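Local structure of CYCLIN domain-containing protein (Chaetomium thermophilum, 6Z3U) at residues K111-T116 with C144-A149; L98-H103 with V138-G143. The protein probably serves as the cyclin H regulatory subunit of the CDK-activating kinase complex, binding the kinase chain and supporting its activity. All coordinates share one frame; numbering follows the deposited sequence.

Contact 1: K111-T116 with C144-A149; sequences KATAAT and CKAEGA
Thr113 meets Ala146 and Glu147 where helix 108-124 passes the C-terminal end of helix 132-146 in the helical cyclin box. The tight part centres on Thr113, which is buried. Its OG1 lies 2.7 Å from OE2 of Glu147, at hydrogen-bonding distance. Its CG2 lies against CB of Ala146 at 4.1 Å. The hydroxyl faces the carboxylate and the methyl faces the alanine. Glu147 approaches from the opposite direction. Its CG is anti to the carbonyl carbon, and a bend at the next bond (chi2 -65°) brings the carboxylate back to helix 108-124. Glu109 O and His187 NE2 also lie within hydrogen-bonding reach of this buried hydroxyl, and its one proton can serve only one acceptor at a time.

The looser side is the turn after Glu147, where Gly148 and Ala149 are partly exposed and do not meet residues 111-116. Here a Schellman motif closes helix 132-146. Gly148 has a positive phi of 88° and is its C-prime residue. Gly148 N bonds Lys145 O at 3.0 Å. Cys144 O accepts from Glu147 N and, on the other face of its carbonyl plane, from Ala149 N at 2.8 Å.

Contact 2: L98-H103 with V138-G143; sequences LRAGDH and VALFFG
The CA atoms of Gly101 and Leu140 are the nearest pair across the segments, 7.4 Å apart. Both segments are helical. Residues 98-103 form the last part of helix 83-103, and residues 138-143 lie within helix 132-146. The two helices belong to the all-helical cyclin box. Each segment keeps regular helical bonding, as in Asp102 N to Leu98 O at 2.8 Å and Phe142 N to Val138 O, also 2.8 Å. The backbones therefore bond within their own helices, and the contact between them is apolar.

It is carried by one long side chain and two small residues. Leu140 points toward helix 83-103. With chi1 at -81° its branch sits beside the backbone N, and from there the two terminal methyls reach different neighbours. Gly101 has no side chain, so its backbone itself forms part of the surface that Leu140 meets. Ala100 points toward helix 132-146 and adds a single methyl. The contact is small, burying 90 Å² in all.

Other parts of the fold close around the leucine. Phe160 touches both Ala100 and Leu140, and Met106 and Ala114 also pack on Leu140. Phe141 packs on Asp132 and Phe142 on Met134, both of the kinase chain. Helix 132-146 therefore has one side in the cyclin core and another at the kinase interface. At the leucine fork, CD1 lies 4.0 Å from CB of Ala100, while CD2 lies 4.3 Å from CA of Gly101.

In the fold
Both contacts use helix 132-146, and their centres are about 8 Å apart. Contact 1 joins its C-terminal end to helix 108-124. Contact 2 joins its middle to helix 83-103, which precedes helix 108-124 in the chain. Both are largely buried, but contact 1 runs out into a partly exposed turn and includes a polar bond. Contact 2 is purely apolar. Segments 111-116 and 98-103 are joined by a salt bridge from Lys111 NZ to Asp102 OD1 at 3.1 Å. The shared helix also meets the kinase chain from both segments. In 144-149, Lys145 NZ hydrogen-bonds Asp132 O and Met134 O of the kinase chain, whereas 138-143 meets that chain by packing.

Contact 1: K111-T116 with C144-A149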
ATOM      1  N   LYS A 111       9.038 -10.133   4.877  1.00 37.30           N
ATOM      2  CA  LYS A 111      10.369 -10.533   4.432  1.00 32.81           C
ATOM      3  C   LYS A 111      10.621 -10.091   2.998  1.00 33.26           C
ATOM      4  O   LYS A 111      11.637  -9.455   2.695  1.00 36.31           O
ATOM      5  CB  LYS A 111      10.525 -12.049   4.547  1.00 37.76           C
ATOM      6  CG  LYS A 111      10.380 -12.602   5.948  1.00 46.56           C
ATOM      7  CD  LYS A 111      10.419 -14.124   5.930  1.00 43.64           C
ATOM      8  CE  LYS A 111      10.220 -14.701   7.318  1.00 52.72           C
ATOM      9  NZ  LYS A 111       9.497 -16.000   7.280  1.00 58.25           N
ATOM     10  N   ALA A 112       9.694 -10.419   2.096  1.00 33.74           N
ATOM     11  CA  ALA A 112       9.894 -10.110   0.686  1.00 35.31           C
ATOM     12  C   ALA A 112       9.972  -8.607   0.453  1.00 40.29           C
ATOM     13  O   ALA A 112      10.758  -8.142  -0.382  1.00 39.29           O
ATOM     14  CB  ALA A 112       8.769 -10.728  -0.145  1.00 39.89           C
ATOM     15  N   THR A 113       9.166  -7.829   1.180  1.00 43.55           N
ATOM     16  CA  THR A 113       9.209  -6.379   1.030  1.00 31.67           C
ATOM     17  C   THR A 113      10.505  -5.804   1.587  1.00 34.84           C
ATOM     18  O   THR A 113      11.125  -4.936   0.961  1.00 34.03           O
ATOM     19  CB  THR A 113       8.007  -5.744   1.725  1.00 32.26           C
ATOM     20  OG1 THR A 113       6.809  -6.097   1.024  1.00 43.17           O
ATOM     21  CG2 THR A 113       8.147  -4.229   1.756  1.00 42.13           C
ATOM     22  N   ALA A 114      10.924  -6.267   2.766  1.00 35.47           N
ATOM     23  CA  ALA A 114      12.179  -5.797   3.343  1.00 30.44           C
ATOM     24  C   ALA A 114      13.353  -6.125   2.432  1.00 32.59           C
ATOM     25  O   ALA A 114      14.226  -5.282   2.194  1.00 34.31           O
ATOM     26  CB  ALA A 114      12.382  -6.416   4.727  1.00 30.25           C
ATOM     27  N   ALA A 115      13.398  -7.355   1.917  1.00 38.11           N
ATOM     28  CA  ALA A 115      14.479  -7.735   1.014  1.00 34.49           C
ATOM     29  C   ALA A 115      14.476  -6.872  -0.242  1.00 36.19           C
ATOM     30  O   ALA A 115      15.534  -6.426  -0.700  1.00 38.77           O
ATOM     31  CB  ALA A 115      14.356  -9.213   0.646  1.00 36.67           C
ATOM     32  N   THR A 116      13.292  -6.619  -0.809  1.00 38.15           N
ATOM     33  CA  THR A 116      13.209  -5.811  -2.021  1.00 34.82           C
ATOM     34  C   THR A 116      13.664  -4.379  -1.765  1.00 40.73           C
ATOM     35  O   THR A 116      14.388  -3.795  -2.580  1.00 45.02           O
ATOM     36  CB  THR A 116      11.782  -5.832  -2.571  1.00 35.41           C
ATOM     37  OG1 THR A 116      11.404  -7.182  -2.871  1.00 35.65           O
ATOM     38  CG2 THR A 116      11.684  -4.990  -3.836  1.00 40.32           C
ATOM     39  N   CYS A 144       8.200  -3.780   7.680  1.00 32.13           N
ATOM     40  CA  CYS A 144       7.028  -3.959   8.531  1.00 34.72           C
ATOM     41  C   CYS A 144       6.021  -2.839   8.303  1.00 39.19           C
ATOM     42  O   CYS A 144       4.845  -3.088   8.010  1.00 38.56           O
ATOM     43  CB  CYS A 144       7.449  -4.003  10.002  1.00 38.03           C
ATOM     44  SG  CYS A 144       8.331  -5.498  10.504  1.00 32.69           S
ATOM     45  N   LYS A 145       6.477  -1.591   8.424  1.00 39.53           N
ATOM     46  CA  LYS A 145       5.584  -0.451   8.254  1.00 28.41           C
ATOM     47  C   LYS A 145       4.906  -0.490   6.892  1.00 30.45           C
ATOM     48  O   LYS A 145       3.691  -0.284   6.781  1.00 31.09           O
ATOM     49  CB  LYS A 145       6.371   0.847   8.430  1.00 35.10           C
ATOM     50  CG  LYS A 145       6.957   1.036   9.823  1.00 30.78           C
ATOM     51  CD  LYS A 145       7.626   2.395   9.965  1.00 36.49           C
ATOM     52  CE  LYS A 145       7.897   2.726  11.421  1.00 43.03           C
ATOM     53  NZ  LYS A 145       8.590   4.036  11.582  1.00 45.67           N
ATOM     54  N   ALA A 146       5.678  -0.762   5.839  1.00 31.30           N
ATOM     55  CA  ALA A 146       5.117  -0.798   4.495  1.00 35.07           C
ATOM     56  C   ALA A 146       4.035  -1.858   4.352  1.00 36.90           C
ATOM     57  O   ALA A 146       3.209  -1.763   3.438  1.00 38.67           O
ATOM     58  CB  ALA A 146       6.226  -1.048   3.471  1.00 41.62           C
ATOM     59  N   GLU A 147       4.023  -2.867   5.226  1.00 38.41           N
ATOM     60  CA  GLU A 147       3.041  -3.941   5.174  1.00 33.35           C
ATOM     61  C   GLU A 147       2.024  -3.851   6.306  1.00 31.29           C
ATOM     62  O   GLU A 147       1.347  -4.839   6.609  1.00 37.66           O
ATOM     63  CB  GLU A 147       3.744  -5.298   5.198  1.00 28.29           C
ATOM     64  CG  GLU A 147       4.602  -5.556   3.967  1.00 36.62           C
ATOM     65  CD  GLU A 147       3.782  -5.661   2.693  1.00 41.09           C
ATOM     66  OE1 GLU A 147       2.603  -6.065   2.773  1.00 52.30           O
ATOM     67  OE2 GLU A 147       4.316  -5.333   1.611  1.00 40.07           O
ATOM     68  N   GLY A 148       1.903  -2.687   6.936  1.00 32.29           N
ATOM     69  CA  GLY A 148       0.882  -2.468   7.936  1.00 42.13           C
ATOM     70  C   GLY A 148       1.260  -2.848   9.347  1.00 36.06           C
ATOM     71  O   GLY A 148       0.397  -2.803  10.232  1.00 41.71           O
ATOM     72  N   ALA A 149       2.511  -3.225   9.590  1.00 37.34           N
ATOM     73  CA  ALA A 149       2.992  -3.564  10.925  1.00 41.30           C
ATOM     74  C   ALA A 149       3.891  -2.432  11.410  1.00 42.66           C
ATOM     75  O   ALA A 149       4.978  -2.218  10.866  1.00 37.88           O
ATOM     76  CB  ALA A 149       3.738  -4.897  10.915  1.00 47.47           C
TER

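Contact 2: L98-H103 with V138-G143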
ATOM      1  N   LEU A  98      16.986 -12.259   5.132  1.00 60.26           N
ATOM      2  CA  LEU A  98      15.924 -13.259   5.167  1.00 48.18           C
ATOM      3  C   LEU A  98      16.066 -14.165   6.383  1.00 39.35           C
ATOM      4  O   LEU A  98      15.085 -14.444   7.084  1.00 41.31           O
ATOM      5  CB  LEU A  98      15.938 -14.081   3.878  1.00 47.35           C
ATOM      6  CG  LEU A  98      15.582 -13.347   2.585  1.00 41.47           C
ATOM      7  CD1 LEU A  98      15.726 -14.272   1.387  1.00 48.02           C
ATOM      8  CD2 LEU A  98      14.174 -12.791   2.656  1.00 44.19           C
ATOM      9  N   ARG A  99      17.286 -14.638   6.652  1.00 51.86           N
ATOM     10  CA  ARG A  99      17.508 -15.447   7.846  1.00 56.04           C
ATOM     11  C   ARG A  99      17.054 -14.700   9.094  1.00 58.28           C
ATOM     12  O   ARG A  99      16.385 -15.272   9.963  1.00 63.18           O
ATOM     13  CB  ARG A  99      18.984 -15.837   7.960  1.00 57.68           C
ATOM     14  CG  ARG A  99      19.451 -16.864   6.933  1.00 61.26           C
ATOM     15  CD  ARG A  99      20.795 -17.494   7.325  1.00 48.65           C
ATOM     16  NE  ARG A  99      21.864 -16.504   7.455  1.00 58.52           N
ATOM     17  CZ  ARG A  99      22.661 -16.111   6.462  1.00 59.15           C
ATOM     18  NH1 ARG A  99      22.519 -16.617   5.244  1.00 58.63           N
ATOM     19  NH2 ARG A  99      23.603 -15.202   6.686  1.00 47.50           N
ATOM     20  N   ALA A 100      17.396 -13.413   9.191  1.00 54.64           N
ATOM     21  CA  ALA A 100      16.974 -12.620  10.340  1.00 56.14           C
ATOM     22  C   ALA A 100      15.455 -12.555  10.427  1.00 52.82           C
ATOM     23  O   ALA A 100      14.882 -12.626  11.522  1.00 47.93           O
ATOM     24  CB  ALA A 100      17.569 -11.215  10.250  1.00 55.36           C
ATOM     25  N   GLY A 101      14.786 -12.407   9.282  1.00 50.41           N
ATOM     26  CA  GLY A 101      13.334 -12.421   9.279  1.00 54.26           C
ATOM     27  C   GLY A 101      12.762 -13.751   9.734  1.00 63.51           C
ATOM     28  O   GLY A 101      11.772 -13.793  10.468  1.00 66.23           O
ATOM     29  N   ASP A 102      13.369 -14.857   9.292  1.00 61.36           N
ATOM     30  CA  ASP A 102      12.892 -16.174   9.702  1.00 62.02           C
ATOM     31  C   ASP A 102      12.971 -16.350  11.214  1.00 61.99           C
ATOM     32  O   ASP A 102      12.031 -16.859  11.835  1.00 63.21           O
ATOM     33  CB  ASP A 102      13.699 -17.271   9.004  1.00 62.51           C
ATOM     34  CG  ASP A 102      13.414 -17.353   7.516  1.00 65.69           C
ATOM     35  OD1 ASP A 102      12.463 -16.691   7.050  1.00 66.18           O
ATOM     36  OD2 ASP A 102      14.141 -18.088   6.813  1.00 68.06           O
ATOM     37  N   HIS A 103      14.084 -15.938  11.825  1.00 62.28           N
ATOM     38  CA  HIS A 103      14.233 -16.113  13.266  1.00 72.29           C
ATOM     39  C   HIS A 103      13.244 -15.254  14.043  1.00 49.62           C
ATOM     40  O   HIS A 103      12.860 -15.612  15.163  1.00 60.88           O
ATOM     41  CB  HIS A 103      15.658 -15.781  13.703  1.00 80.80           C
ATOM     42  CG  HIS A 103      15.805 -15.597  15.181  1.00 85.18           C
ATOM     43  ND1 HIS A 103      15.856 -16.657  16.060  1.00 85.72           N
ATOM     44  CD2 HIS A 103      15.891 -14.476  15.938  1.00 75.39           C
ATOM     45  CE1 HIS A 103      15.979 -16.198  17.293  1.00 91.75           C
ATOM     46  NE2 HIS A 103      16.002 -14.878  17.246  1.00 85.13           N
ATOM     47  N   VAL A 138      17.349  -1.843   8.863  1.00 47.56           N
ATOM     48  CA  VAL A 138      16.421  -0.785   8.473  1.00 33.71           C
ATOM     49  C   VAL A 138      15.396  -1.311   7.477  1.00 31.74           C
ATOM     50  O   VAL A 138      14.204  -0.991   7.563  1.00 33.92           O
ATOM     51  CB  VAL A 138      17.198   0.414   7.898  1.00 34.61           C
ATOM     52  CG1 VAL A 138      16.237   1.487   7.426  1.00 30.31           C
ATOM     53  CG2 VAL A 138      18.167   0.968   8.937  1.00 47.54           C
ATOM     54  N   ALA A 139      15.840  -2.130   6.521  1.00 32.83           N
ATOM     55  CA  ALA A 139      14.919  -2.663   5.523  1.00 30.11           C
ATOM     56  C   ALA A 139      13.869  -3.569   6.153  1.00 36.01           C
ATOM     57  O   ALA A 139      12.734  -3.633   5.667  1.00 34.70           O
ATOM     58  CB  ALA A 139      15.695  -3.422   4.447  1.00 32.41           C
ATOM     59  N   LEU A 140      14.230  -4.284   7.222  1.00 40.97           N
ATOM     60  CA  LEU A 140      13.249  -5.103   7.928  1.00 28.66           C
ATOM     61  C   LEU A 140      12.275  -4.237   8.718  1.00 33.17           C
ATOM     62  O   LEU A 140      11.067  -4.499   8.726  1.00 39.34           O
ATOM     63  CB  LEU A 140      13.959  -6.088   8.854  1.00 33.39           C
ATOM     64  CG  LEU A 140      14.495  -7.362   8.197  1.00 31.00           C
ATOM     65  CD1 LEU A 140      15.505  -8.046   9.101  1.00 40.55           C
ATOM     66  CD2 LEU A 140      13.364  -8.311   7.867  1.00 32.46           C
ATOM     67  N   PHE A 141      12.779  -3.199   9.386  1.00 37.47           N
ATOM     68  CA  PHE A 141      11.907  -2.331  10.170  1.00 35.72           C
ATOM     69  C   PHE A 141      10.955  -1.553   9.270  1.00 30.06           C
ATOM     70  O   PHE A 141       9.756  -1.460   9.553  1.00 33.93           O
ATOM     71  CB  PHE A 141      12.745  -1.374  11.016  1.00 39.81           C
ATOM     72  CG  PHE A 141      11.931  -0.481  11.905  1.00 34.98           C
ATOM     73  CD1 PHE A 141      11.251  -0.998  12.993  1.00 40.65           C
ATOM     74  CD2 PHE A 141      11.852   0.878  11.655  1.00 32.19           C
ATOM     75  CE1 PHE A 141      10.503  -0.178  13.813  1.00 36.52           C
ATOM     76  CE2 PHE A 141      11.110   1.703  12.472  1.00 35.54           C
ATOM     77  CZ  PHE A 141      10.434   1.175  13.553  1.00 36.73           C
ATOM     78  N   PHE A 142      11.475  -0.979   8.183  1.00 29.45           N
ATOM     79  CA  PHE A 142      10.619  -0.239   7.263  1.00 30.56           C
ATOM     80  C   PHE A 142       9.719  -1.175   6.464  1.00 37.50           C
ATOM     81  O   PHE A 142       8.616  -0.783   6.065  1.00 37.68           O
ATOM     82  CB  PHE A 142      11.479   0.613   6.331  1.00 25.63           C
ATOM     83  CG  PHE A 142      10.756   1.788   5.742  1.00 31.71           C
ATOM     84  CD1 PHE A 142      10.268   2.797   6.557  1.00 36.36           C
ATOM     85  CD2 PHE A 142      10.578   1.895   4.373  1.00 38.25           C
ATOM     86  CE1 PHE A 142       9.607   3.883   6.020  1.00 37.68           C
ATOM     87  CE2 PHE A 142       9.918   2.980   3.828  1.00 38.37           C
ATOM     88  CZ  PHE A 142       9.433   3.976   4.652  1.00 40.36           C
ATOM     89  N   GLY A 143      10.166  -2.409   6.225  1.00 39.50           N
ATOM     90  CA  GLY A 143       9.312  -3.376   5.555  1.00 33.50           C
ATOM     91  C   GLY A 143       8.066  -3.702   6.355  1.00 28.30           C
ATOM     92  O   GLY A 143       6.986  -3.889   5.791  1.00 28.77           O
TER